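Local coordinates for agmatine N-acetyltransferase (Drosophila melanogaster, PDB 7CIW), which catalyses the transfer of an acetyl group from acetyl-CoA to the primary amine of agmatine, and probably acylates arylalkylamines such as serotonin and dopamine, at residues 25-28 / 29-33; 45-48 / 49-53. The protein carries 1 engineered substitution. All coordinates share one frame; numbering follows the deposited sequence.

The two contacts come one after the other in the chain of this GNAT-fold enzyme, their centres 13 Å apart, and both reach the bound product, N-acetylagmatine. Interaction 1 (25-33), where helix 19-30 ends, gives Y30 to the acetamide oxygen and lies against the pantetheine arm of coenzyme A; interaction 2 (45-53), the start of helix 47-54, supplies the carboxylate that meets the guanidinium end. They join directly: Y31 OH lies 2.9 Å from D49 OD1, a probable hydrogen bond, and so is likely to steady the carboxylate of the second. Apolar packing closes the same seam, with L27 CD2 3.5 Å from P45 CG.

Interaction 1. Residues 25-28 / 29-33; sequences FLLA and HYYPE. With G0R (N-(4-carbamimidamidobutyl)ethanamide), chain C; COA (coenzyme A), chain B.
F25 O accepts from H29 N, and L26 O then accepts from both Y30 N (3.0 Å) and Y31 N (2.8 Å), so that helix 19-30 of the GNAT fold ends in a wider pi-type turn. The Y31 bond is the straighter of the two, at 169°. Of the two successive tyrosines, Y30 goes to the acetamide oxygen and Y31 to the guanidinium end. Y30 carries CG opposite its backbone N (chi1 172°), running beside L26, whose CD2 packs 3.7 Å from Y30 CB; the phenol thus extends to acetylagmatine, and Y30 OH donates to G0R O3 at 2.7 Å, with O3 at the edge of the ring and in its plane. A phenylalanine here would probably leave the acetamide oxygen without this donor. The ring of Y31 crosses L27, CD2 to CD2 3.6 Å, and brings its CE1 edge near the guanidinium group; its OH bonds to D49. E33 lies along coenzyme A, and its carboxylate makes a salt bridge with R138. The CB of A28 sits over one face of the H29 imidazole, 4.0 Å from the ring centroid, a CH-pi contact.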
ATOM      1  N   PHE A  25      12.864   7.677  -1.999  1.00 14.37           N
ATOM      2  CA  PHE A  25      12.858   6.638  -0.968  1.00 15.27           C
ATOM      3  C   PHE A  25      12.127   5.391  -1.455  1.00 13.91           C
ATOM      4  O   PHE A  25      12.609   4.267  -1.276  1.00 14.42           O
ATOM      5  CB  PHE A  25      12.213   7.151   0.324  1.00 16.31           C
ATOM      6  CG  PHE A  25      11.916   6.053   1.306  1.00 14.59           C
ATOM      7  CD1 PHE A  25      12.919   5.544   2.117  1.00 15.27           C
ATOM      8  CD2 PHE A  25      10.646   5.489   1.380  1.00 15.90           C
ATOM      9  CE1 PHE A  25      12.658   4.501   3.003  1.00 17.86           C
ATOM     10  CE2 PHE A  25      10.385   4.451   2.267  1.00 15.09           C
ATOM     11  CZ  PHE A  25      11.396   3.962   3.072  1.00 17.16           C
ATOM     12  N   LEU A  26      10.942   5.569  -2.048  1.00 14.30           N
ATOM     13  CA  LEU A  26      10.177   4.411  -2.504  1.00 15.99           C
ATOM     14  C   LEU A  26      10.965   3.593  -3.518  1.00 14.34           C
ATOM     15  O   LEU A  26      10.944   2.359  -3.479  1.00 15.01           O
ATOM     16  CB  LEU A  26       8.839   4.858  -3.094  1.00 15.64           C
ATOM     17  CG  LEU A  26       7.841   5.495  -2.127  1.00 17.31           C
ATOM     18  CD1 LEU A  26       6.611   5.991  -2.888  1.00 18.81           C
ATOM     19  CD2 LEU A  26       7.429   4.503  -1.040  1.00 17.34           C
ATOM     20  N   LEU A  27      11.656   4.258  -4.446  1.00 16.14           N
ATOM     21  CA  LEU A  27      12.433   3.520  -5.438  1.00 15.93           C
ATOM     22  C   LEU A  27      13.623   2.800  -4.817  1.00 18.22           C
ATOM     23  O   LEU A  27      14.076   1.782  -5.353  1.00 17.50           O
ATOM     24  CB  LEU A  27      12.905   4.466  -6.546  1.00 16.53           C
ATOM     25  CG  LEU A  27      11.741   4.964  -7.393  1.00 15.75           C
ATOM     26  CD1 LEU A  27      12.135   6.161  -8.242  1.00 17.80           C
ATOM     27  CD2 LEU A  27      11.207   3.824  -8.272  1.00 15.88           C
ATOM     28  N   ALA A  28      14.139   3.296  -3.695  1.00 18.19           N
ATOM     29  CA  ALA A  28      15.306   2.675  -3.079  1.00 16.94           C
ATOM     30  C   ALA A  28      14.951   1.505  -2.166  1.00 18.62           C
ATOM     31  O   ALA A  28      15.663   0.497  -2.157  1.00 20.92           O
ATOM     32  CB  ALA A  28      16.094   3.717  -2.281  1.00 18.41           C
ATOM     33  N   HIS A  29      13.865   1.613  -1.387  1.00 16.43           N
ATOM     34  CA  HIS A  29      13.633   0.697  -0.282  1.00 17.57           C
ATOM     35  C   HIS A  29      12.226   0.125  -0.213  1.00 19.78           C
ATOM     36  O   HIS A  29      11.960  -0.712   0.656  1.00 19.99           O
ATOM     37  CB  HIS A  29      13.958   1.387   1.052  1.00 20.29           C
ATOM     38  CG  HIS A  29      15.395   1.778   1.179  1.00 20.47           C
ATOM     39  ND1 HIS A  29      16.426   0.884   0.987  1.00 25.60           N
ATOM     40  CD2 HIS A  29      15.976   2.970   1.452  1.00 22.75           C
ATOM     41  CE1 HIS A  29      17.581   1.506   1.147  1.00 25.58           C
ATOM     42  NE2 HIS A  29      17.335   2.773   1.431  1.00 25.86           N
ATOM     43  N   TYR A  30      11.319   0.554  -1.083  1.00 16.27           N
ATOM     44  CA  TYR A  30       9.988  -0.029  -1.150  1.00 16.50           C
ATOM     45  C   TYR A  30       9.840  -0.895  -2.391  1.00 16.12           C
ATOM     46  O   TYR A  30       9.667  -2.112  -2.290  1.00 15.50           O
ATOM     47  CB  TYR A  30       8.920   1.072  -1.147  1.00 16.46           C
ATOM     48  CG  TYR A  30       7.528   0.556  -1.418  1.00 15.46           C
ATOM     49  CD1 TYR A  30       6.829  -0.161  -0.446  1.00 13.68           C
ATOM     50  CD2 TYR A  30       6.905   0.786  -2.644  1.00 15.58           C
ATOM     51  CE1 TYR A  30       5.556  -0.643  -0.690  1.00 14.96           C
ATOM     52  CE2 TYR A  30       5.626   0.305  -2.895  1.00 14.80           C
ATOM     53  CZ  TYR A  30       4.961  -0.407  -1.913  1.00 12.95           C
ATOM     54  OH  TYR A  30       3.693  -0.876  -2.162  1.00 14.85           O
ATOM     55  N   TYR A  31       9.939  -0.283  -3.563  1.00 17.01           N
ATOM     56  CA  TYR A  31       9.693  -1.001  -4.810  1.00 14.96           C
ATOM     57  C   TYR A  31      10.599  -2.207  -5.051  1.00 17.38           C
ATOM     58  O   TYR A  31      10.096  -3.220  -5.561  1.00 19.45           O
ATOM     59  CB  TYR A  31       9.818  -0.018  -5.970  1.00 16.74           C
ATOM     60  CG  TYR A  31       8.613   0.847  -6.258  1.00 15.30           C
ATOM     61  CD1 TYR A  31       7.407   0.292  -6.690  1.00 16.46           C
ATOM     62  CD2 TYR A  31       8.700   2.232  -6.160  1.00 15.10           C
ATOM     63  CE1 TYR A  31       6.318   1.097  -7.005  1.00 16.06           C
ATOM     64  CE2 TYR A  31       7.617   3.047  -6.477  1.00 14.86           C
ATOM     65  CZ  TYR A  31       6.434   2.474  -6.908  1.00 15.62           C
ATOM     66  OH  TYR A  31       5.368   3.275  -7.232  1.00 16.62           O
ATOM     67  N   PRO A  32      11.905  -2.179  -4.761  1.00 17.99           N
ATOM     68  CA  PRO A  32      12.736  -3.354  -5.086  1.00 17.92           C
ATOM     69  C   PRO A  32      12.342  -4.617  -4.341  1.00 20.63           C
ATOM     70  O   PRO A  32      12.577  -5.715  -4.862  1.00 21.15           O
ATOM     71  CB  PRO A  32      14.157  -2.899  -4.713  1.00 18.64           C
ATOM     72  CG  PRO A  32      14.095  -1.401  -4.827  1.00 18.95           C
ATOM     73  CD  PRO A  32      12.736  -1.044  -4.311  1.00 19.24           C
ATOM     74  N   GLU A  33      11.719  -4.503  -3.164  1.00 17.85           N
ATOM     75  CA  GLU A  33      11.358  -5.661  -2.351  1.00 20.16           C
ATOM     76  C   GLU A  33       9.857  -5.894  -2.234  1.00 17.05           C
ATOM     77  O   GLU A  33       9.451  -6.968  -1.770  1.00 19.58           O
ATOM     78  CB  GLU A  33      11.951  -5.523  -0.943  1.00 21.22           C
ATOM     79  CG  GLU A  33      13.455  -5.340  -0.930  1.00 26.34           C
ATOM     80  CD  GLU A  33      13.967  -4.894   0.419  1.00 30.00           C
ATOM     81  OE1 GLU A  33      13.951  -5.723   1.356  1.00 36.04           O
ATOM     82  OE2 GLU A  33      14.372  -3.714   0.543  1.00 33.48           O
TER
HETATM   83  C10 G0R C 302       2.444  -0.756  -6.574  1.00 18.54           C
HETATM   84  N12 G0R C 302       3.537  -1.458  -7.234  1.00 19.86           N
HETATM   85  C1  G0R C 302       0.840  -1.593   1.725  1.00 14.72           C
HETATM   86  C2  G0R C 302       1.481  -2.084   0.429  1.00 13.75           C
HETATM   87  C5  G0R C 302       1.279  -3.406  -1.717  1.00 15.56           C
HETATM   88  C6  G0R C 302       0.743  -2.615  -2.913  1.00 17.97           C
HETATM   89  C7  G0R C 302       1.155  -3.226  -4.258  1.00 19.89           C
HETATM   90  C8  G0R C 302       2.284  -2.502  -5.003  1.00 23.36           C
HETATM   91  N4  G0R C 302       0.710  -2.917  -0.471  1.00 13.38           N
HETATM   92  N9  G0R C 302       1.873  -1.234  -5.563  1.00 27.87           N
HETATM   93  N11 G0R C 302       2.000   0.520  -7.078  1.00 25.82           N
HETATM   94  O3  G0R C 302       2.594  -1.773   0.160  1.00 15.81           O
HETATM   95  N1A COA B 301      12.754  -8.993   5.545  1.00 25.29           N
HETATM   96  C2A COA B 301      13.180  -9.773   6.576  1.00 23.60           C
HETATM   97  N3A COA B 301      12.749  -9.529   7.859  1.00 25.01           N
HETATM   98  C4A COA B 301      11.903  -8.516   8.109  1.00 21.94           C
HETATM   99  C5A COA B 301      11.490  -7.747   7.090  1.00 23.63           C
HETATM  100  C6A COA B 301      11.922  -8.000   5.803  1.00 25.19           C
HETATM  101  N6A COA B 301      11.747  -7.450   4.397  1.00 22.72           N
HETATM  102  N7A COA B 301      10.649  -6.793   7.562  1.00 20.88           N
HETATM  103  C8A COA B 301      10.535  -6.961   8.887  1.00 21.59           C
HETATM  104  N9A COA B 301      11.294  -8.017   9.214  1.00 21.46           N
HETATM  105  C1B COA B 301      11.608  -8.622  10.371  1.00 20.79           C
HETATM  106  C2B COA B 301      12.291  -7.550  11.257  1.00 21.80           C
HETATM  107  O2B COA B 301      13.733  -7.407  10.951  1.00 23.79           O
HETATM  108  C3B COA B 301      12.020  -7.911  12.528  1.00 21.57           C
HETATM  109  O3B COA B 301      12.771  -9.058  13.008  1.00 22.77           O
HETATM  110  P3B COA B 301      14.204  -8.939  13.846  1.00 22.31           P
HETATM  111  O7A COA B 301      14.232  -7.660  14.661  1.00 23.51           O
HETATM  112  O8A COA B 301      14.402 -10.191  14.706  1.00 19.95           O
HETATM  113  O9A COA B 301      15.286  -8.895  12.777  1.00 25.52           O
HETATM  114  C4B COA B 301      10.498  -8.497  12.446  1.00 20.36           C
HETATM  115  O4B COA B 301      10.319  -8.936  11.206  1.00 23.36           O
HETATM  116  C5B COA B 301       9.472  -7.464  12.843  1.00 21.70           C
HETATM  117  O5B COA B 301       9.840  -6.234  12.232  1.00 22.22           O
HETATM  118  P1A COA B 301       8.714  -5.012  12.013  1.00 22.80           P
HETATM  119  O1A COA B 301       7.267  -5.486  12.178  1.00 23.12           O
HETATM  120  O2A COA B 301       9.066  -3.844  12.922  1.00 27.60           O
HETATM  121  O3A COA B 301       8.898  -4.594  10.438  1.00 20.27           O
HETATM  122  P2A COA B 301       9.089  -3.081   9.829  1.00 19.51           P
HETATM  123  O4A COA B 301      10.420  -2.522  10.235  1.00 19.04           O
HETATM  124  O5A COA B 301       7.916  -2.219  10.237  1.00 19.11           O
HETATM  125  O6A COA B 301       9.089  -3.414   8.218  1.00 18.44           O
HETATM  126  CBP COA B 301       7.944  -3.614   6.214  1.00 16.63           C
HETATM  127  CCP COA B 301       7.972  -4.026   7.664  1.00 17.85           C
HETATM  128  CDP COA B 301       7.581  -2.091   6.164  1.00 16.59           C
HETATM  129  CEP COA B 301       6.886  -4.428   5.456  1.00 17.22           C
HETATM  130  CAP COA B 301       9.316  -3.910   5.613  1.00 17.57           C
HETATM  131  OAP COA B 301       9.497  -5.305   5.571  1.00 19.46           O
HETATM  132  C9P COA B 301       9.504  -3.370   4.181  1.00 17.36           C
HETATM  133  O9P COA B 301       9.717  -2.220   3.947  1.00 15.30           O
HETATM  134  N8P COA B 301       9.456  -4.320   3.087  1.00 17.44           N
HETATM  135  C7P COA B 301       9.687  -3.909   1.690  1.00 16.89           C
HETATM  136  C6P COA B 301       8.449  -3.197   0.993  1.00 14.99           C
HETATM  137  C5P COA B 301       7.247  -4.068   1.259  1.00 16.66           C
HETATM  138  O5P COA B 301       7.225  -5.235   0.970  1.00 16.22           O
HETATM  139  N4P COA B 301       6.088  -3.381   1.899  1.00 15.21           N
HETATM  140  C3P COA B 301       4.855  -4.048   2.285  1.00 18.72           C
HETATM  141  C2P COA B 301       4.038  -4.547   1.092  1.00 19.13           C
HETATM  142  S1P COA B 301       2.510  -5.081   1.922  1.00 17.41           S

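Interaction 2. Residues 45-48 / 49-53; sequences PEAA and DKEFL. With G0R (N-(4-carbamimidamidobutyl)ethanamide), chain C.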
ATOM      1  N   PRO A  45       9.423   0.325 -11.385  1.00 17.90           N
ATOM      2  CA  PRO A  45       8.014   0.605 -11.676  1.00 17.13           C
ATOM      3  C   PRO A  45       7.842   1.561 -12.848  1.00 18.85           C
ATOM      4  O   PRO A  45       8.689   2.418 -13.117  1.00 20.15           O
ATOM      5  CB  PRO A  45       7.500   1.235 -10.372  1.00 17.83           C
ATOM      6  CG  PRO A  45       8.721   1.803  -9.730  1.00 16.40           C
ATOM      7  CD  PRO A  45       9.819   0.825 -10.053  1.00 16.77           C
ATOM      8  N   GLU A  46       6.719   1.403 -13.547  1.00 19.54           N
ATOM      9  CA  GLU A  46       6.398   2.273 -14.667  1.00 18.72           C
ATOM     10  C   GLU A  46       5.923   3.633 -14.168  1.00 19.87           C
ATOM     11  O   GLU A  46       5.571   3.805 -12.998  1.00 18.59           O
ATOM     12  CB  GLU A  46       5.338   1.624 -15.560  1.00 21.57           C
ATOM     13  CG  GLU A  46       5.764   0.269 -16.088  1.00 26.25           C
ATOM     14  CD  GLU A  46       4.699  -0.393 -16.945  1.00 30.76           C
ATOM     15  OE1 GLU A  46       3.546   0.089 -16.943  1.00 29.03           O
ATOM     16  OE2 GLU A  46       5.018  -1.394 -17.624  1.00 33.54           O
ATOM     17  N   ALA A  47       5.937   4.616 -15.073  1.00 19.96           N
ATOM     18  CA  ALA A  47       5.571   5.974 -14.685  1.00 19.00           C
ATOM     19  C   ALA A  47       4.177   6.024 -14.073  1.00 18.72           C
ATOM     20  O   ALA A  47       3.956   6.721 -13.076  1.00 20.71           O
ATOM     21  CB  ALA A  47       5.650   6.911 -15.893  1.00 21.48           C
ATOM     22  N   ALA A  48       3.223   5.295 -14.654  1.00 17.66           N
ATOM     23  CA  ALA A  48       1.853   5.353 -14.160  1.00 18.62           C
ATOM     24  C   ALA A  48       1.742   4.788 -12.749  1.00 19.00           C
ATOM     25  O   ALA A  48       0.926   5.265 -11.947  1.00 20.63           O
ATOM     26  CB  ALA A  48       0.928   4.601 -15.114  1.00 20.62           C
ATOM     27  N   ASP A  49       2.550   3.775 -12.442  1.00 19.26           N
ATOM     28  CA  ASP A  49       2.619   3.206 -11.097  1.00 17.98           C
ATOM     29  C   ASP A  49       3.065   4.259 -10.091  1.00 19.53           C
ATOM     30  O   ASP A  49       2.370   4.542  -9.103  1.00 19.89           O
ATOM     31  CB  ASP A  49       3.585   2.015 -11.136  1.00 16.45           C
ATOM     32  CG  ASP A  49       3.671   1.231  -9.823  1.00 15.93           C
ATOM     33  OD1 ASP A  49       3.394   1.778  -8.733  1.00 17.99           O
ATOM     34  OD2 ASP A  49       4.073   0.046  -9.900  1.00 18.66           O
ATOM     35  N   LYS A  50       4.226   4.868 -10.347  1.00 16.96           N
ATOM     36  CA  LYS A  50       4.730   5.936  -9.488  1.00 15.92           C
ATOM     37  C   LYS A  50       3.738   7.087  -9.391  1.00 17.28           C
ATOM     38  O   LYS A  50       3.513   7.638  -8.308  1.00 18.62           O
ATOM     39  CB  LYS A  50       6.069   6.440 -10.036  1.00 17.53           C
ATOM     40  CG  LYS A  50       7.118   5.334 -10.155  1.00 16.78           C
ATOM     41  CD  LYS A  50       8.483   5.848 -10.627  1.00 20.51           C
ATOM     42  CE  LYS A  50       8.461   6.208 -12.099  1.00 22.92           C
ATOM     43  NZ  LYS A  50       9.820   6.639 -12.584  1.00 26.09           N
ATOM     44  N   GLU A  51       3.150   7.475 -10.523  1.00 19.12           N
ATOM     45  CA  GLU A  51       2.219   8.598 -10.526  1.00 19.04           C
ATOM     46  C   GLU A  51       0.994   8.308  -9.670  1.00 19.07           C
ATOM     47  O   GLU A  51       0.485   9.204  -8.983  1.00 19.22           O
ATOM     48  CB  GLU A  51       1.813   8.922 -11.964  1.00 22.51           C
ATOM     49  CG  GLU A  51       2.891   9.656 -12.740  1.00 28.47           C
ATOM     50  CD  GLU A  51       2.469   9.985 -14.158  1.00 36.17           C
ATOM     51  OE1 GLU A  51       1.252  10.180 -14.386  1.00 38.34           O
ATOM     52  OE2 GLU A  51       3.354  10.047 -15.040  1.00 41.17           O
ATOM     53  N   PHE A  52       0.504   7.068  -9.689  1.00 16.59           N
ATOM     54  CA  PHE A  52      -0.654   6.752  -8.863  1.00 17.56           C
ATOM     55  C   PHE A  52      -0.331   6.906  -7.384  1.00 17.89           C
ATOM     56  O   PHE A  52      -1.123   7.475  -6.622  1.00 17.18           O
ATOM     57  CB  PHE A  52      -1.162   5.344  -9.120  1.00 18.02           C
ATOM     58  CG  PHE A  52      -2.140   4.900  -8.075  1.00 19.53           C
ATOM     59  CD1 PHE A  52      -3.357   5.558  -7.946  1.00 20.87           C
ATOM     60  CD2 PHE A  52      -1.817   3.915  -7.163  1.00 20.42           C
ATOM     61  CE1 PHE A  52      -4.264   5.196  -6.968  1.00 22.54           C
ATOM     62  CE2 PHE A  52      -2.727   3.549  -6.173  1.00 21.40           C
ATOM     63  CZ  PHE A  52      -3.951   4.200  -6.082  1.00 22.32           C
ATOM     64  N   LEU A  53       0.813   6.374  -6.948  1.00 16.28           N
ATOM     65  CA  LEU A  53       1.183   6.554  -5.547  1.00 16.88           C
ATOM     66  C   LEU A  53       1.211   8.030  -5.193  1.00 19.87           C
ATOM     67  O   LEU A  53       0.629   8.453  -4.186  1.00 17.98           O
ATOM     68  CB  LEU A  53       2.538   5.895  -5.262  1.00 15.66           C
ATOM     69  CG  LEU A  53       2.504   4.368  -5.167  1.00 16.96           C
ATOM     70  CD1 LEU A  53       3.785   3.841  -4.531  1.00 16.77           C
ATOM     71  CD2 LEU A  53       1.279   3.900  -4.384  1.00 17.12           C
TER
HETATM   72  C10 G0R C 302       2.444  -0.756  -6.574  1.00 18.54           C
HETATM   73  N12 G0R C 302       3.537  -1.458  -7.234  1.00 19.86           N
HETATM   74  C1  G0R C 302       0.840  -1.593   1.725  1.00 14.72           C
HETATM   75  C2  G0R C 302       1.481  -2.084   0.429  1.00 13.75           C
HETATM   76  C5  G0R C 302       1.279  -3.406  -1.717  1.00 15.56           C
HETATM   77  C6  G0R C 302       0.743  -2.615  -2.913  1.00 17.97           C
HETATM   78  C7  G0R C 302       1.155  -3.226  -4.258  1.00 19.89           C
HETATM   79  C8  G0R C 302       2.284  -2.502  -5.003  1.00 23.36           C
HETATM   80  N4  G0R C 302       0.710  -2.917  -0.471  1.00 13.38           N
HETATM   81  N9  G0R C 302       1.873  -1.234  -5.563  1.00 27.87           N
HETATM   82  N11 G0R C 302       2.000   0.520  -7.078  1.00 25.82           N
HETATM   83  O3  G0R C 302       2.594  -1.773   0.160  1.00 15.81           O
HETATM   84  O   HOH W   1      10.886   4.052 -12.550  1.00 28.73           O
HETATM   85  O   HOH W   2       4.894  -0.606 -12.373  1.00 18.64           O
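With CG set opposite its backbone N (chi1 -175°), D49 brings its carboxylate alongside P45, OD2 lying 3.7 Å from P45 CB, while the bend of K50 at chi3 (-73°) lays CE near E46 O and A47 CA and brings NZ to the water that also bonds P45 O. P45 and K50 cross at about a right angle, CG to CG 3.9 Å. They lie against the first turn of helix 47-54, which has E46 at its N-cap position: E46 O accepts K50 N, A47 O accepts E51 N and A48 O accepts F52 N in the i to i+4 pattern of an alpha helix. Two waters tie the loop to this turn. One donates to P45 O and accepts from K50 NZ; the other donates to D49 OD2 at 2.7 Å and accepts from E46 N at 3.0 Å.

The carboxylate takes the guanidinium end of acetylagmatine with both oxygens: G0R N11 donates to D49 OD1 at a short 2.5 Å, and G0R N12 donates to D49 OD2 at 3.1 Å. Each oxygen has a second partner as well, the water at OD2 and the Y31 hydroxyl at OD1, which is likely to limit rotation of the group. Opposite charges meet here in a buried position, which is likely to strengthen the hold on the guanidinium end of the bound product, and probably on that of agmatine. E51 CG lies 3.1 Å from A47 O.

Around this turn, the E46 carboxylate accepts from K99 N, and A48 and D49 pack on W100 of helix 99-114. K50 lies against M23 and L27 of helix 19-30, L53 reaches L26 there, and F52 meets H129 of strand 125-133 edge-to-face, so the turn is held between two helices and the central sheet.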